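Local coordinates for cyanate lyase C-terminal domain-containing protein (Tetranychus urticae, PDB 5UK3) that is a cyanase, a lyase that uses bicarbonate to break cyanate down into ammonia and carbon dioxide, at the interface of chains A and B. Coordinates in Å, arbitrary orientation; residue numbers count along the deposited sequence, not the author numbering. Chains: chain A/B, Uncharacterized protein.

The interface of chains A and B. Residues chain A 96-97, 100; chain B 124-125.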
ATOM      1  N   PRO A  96      14.047 -11.731  -9.552  1.00 80.69           N
ATOM      2  CA  PRO A  96      13.945 -11.303 -10.930  1.00 77.52           C
ATOM      3  C   PRO A  96      13.305 -12.324 -11.820  1.00 74.31           C
ATOM      4  O   PRO A  96      12.598 -11.967 -12.757  1.00 71.40           O
ATOM      5  CB  PRO A  96      15.410 -11.055 -11.298  1.00 79.46           C
ATOM      6  CG  PRO A  96      15.998 -10.530 -10.014  1.00 81.30           C
ATOM      7  CD  PRO A  96      15.391 -11.445  -8.997  1.00 81.77           C
ATOM      8  N   LEU A  97      13.582 -13.586 -11.552  1.00 75.60           N
ATOM      9  CA  LEU A  97      13.054 -14.663 -12.380  1.00 75.64           C
ATOM     10  C   LEU A  97      11.569 -14.663 -12.305  1.00 75.35           C
ATOM     11  O   LEU A  97      10.906 -14.828 -13.315  1.00 78.58           O
ATOM     12  CB  LEU A  97      13.600 -16.009 -11.939  1.00 75.74           C
ATOM     13  CG  LEU A  97      13.256 -17.190 -12.817  1.00 76.97           C
ATOM     14  CD1 LEU A  97      14.407 -18.199 -12.747  1.00 79.47           C
ATOM     15  CD2 LEU A  97      11.953 -17.867 -12.421  1.00 76.86           C
ATOM     16  N   ARG A 100       9.655 -11.516 -13.953  1.00 68.48           N
ATOM     17  CA  ARG A 100       9.492 -11.546 -15.395  1.00 68.66           C
ATOM     18  C   ARG A 100       8.214 -12.230 -15.803  1.00 70.43           C
ATOM     19  O   ARG A 100       7.496 -11.723 -16.652  1.00 72.06           O
ATOM     20  CB  ARG A 100      10.729 -12.102 -16.071  1.00 68.97           C
ATOM     21  CG  ARG A 100      11.707 -10.990 -16.382  1.00 69.82           C
ATOM     22  CD  ARG A 100      13.124 -11.359 -16.025  1.00 71.95           C
ATOM     23  NE  ARG A 100      13.995 -10.195 -16.084  1.00 72.49           N
ATOM     24  CZ  ARG A 100      14.193  -9.365 -15.071  1.00 73.12           C
ATOM     25  NH1 ARG A 100      13.577  -9.563 -13.919  1.00 69.19           N
ATOM     26  NH2 ARG A 100      15.006  -8.337 -15.212  1.00 79.93           N
TER
ATOM     27  N   ILE B 124      17.689 -16.040 -15.671  1.00 75.17           N
ATOM     28  CA  ILE B 124      16.256 -15.817 -15.809  1.00 74.11           C
ATOM     29  C   ILE B 124      15.760 -16.139 -17.202  1.00 71.45           C
ATOM     30  O   ILE B 124      16.542 -16.259 -18.122  1.00 71.59           O
ATOM     31  CB  ILE B 124      15.945 -14.354 -15.595  1.00 70.91           C
ATOM     32  CG1 ILE B 124      16.651 -13.515 -16.653  1.00 70.80           C
ATOM     33  CG2 ILE B 124      16.342 -13.949 -14.192  1.00 70.38           C
ATOM     34  CD1 ILE B 124      15.995 -12.207 -16.820  1.00 73.85           C
ATOM     35  N   MET B 125      14.446 -16.221 -17.341  1.00 73.02           N
ATOM     36  CA  MET B 125      13.818 -16.308 -18.650  1.00 74.10           C
ATOM     37  C   MET B 125      13.325 -14.925 -18.974  1.00 74.52           C
ATOM     38  O   MET B 125      12.534 -14.364 -18.214  1.00 82.60           O
ATOM     39  CB  MET B 125      12.642 -17.258 -18.628  1.00 76.16           C
ATOM     40  CG  MET B 125      12.025 -17.434 -19.991  1.00 78.33           C
ATOM     41  SD  MET B 125      10.342 -18.051 -19.944  1.00 89.55           S
ATOM     42  CE  MET B 125       9.477 -16.496 -19.806  1.00 88.22           C
TER
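The guanidinium of A:Arg100 turns one face obliquely toward B:Ile124, whose terminal methyl CD1 lies over the NE side of that face, 3.8 Å from CZ of A:Arg100. At the NH1 edge of the same plane sits the carbonyl oxygen of A:Pro96, one helical turn back. NH1 of A:Arg100 gives a hydrogen bond of 2.8 Å to O of A:Pro96, bent to 144° at the hydrogen and with the oxygen displaced toward the isoleucine side of the plane. The link is likely to restrain the rotation of the head group, and the arginine chain, bent at its second torsion (136°), folds back to make it. A second flat group, the peptide joining A:Pro96 to A:Leu97, has the branch methyl CG2 of B:Ile124 over its face, 3.8 Å from N of A:Leu97. Beta-branching suits isoleucine here: one arm covers the guanidinium while the other packs on the helix backbone. Beside it, O of B:Met125 lies along the arginine's aliphatic stem, 3.6 Å from CB of A:Arg100. Arginine suits a spot that needs a greasy stem and a polar head; proline suits a first turn, where its missing N-H costs no helical bond. An alanine in place of A:Arg100 would probably leave CD1 of B:Ile124 without its cover and O of A:Pro96 without this donor. From its position in the sequence, A:Arg100 is the conserved catalytic arginine of cyanases, so this packing may also help to place an active-site group. In the fold, the start of helix 96-120 of one chain meets strand 123-126 of the other, and the two-fold repeats the contact within the intertwined C-terminal domains, the dimer unit of the ten-chain assembly.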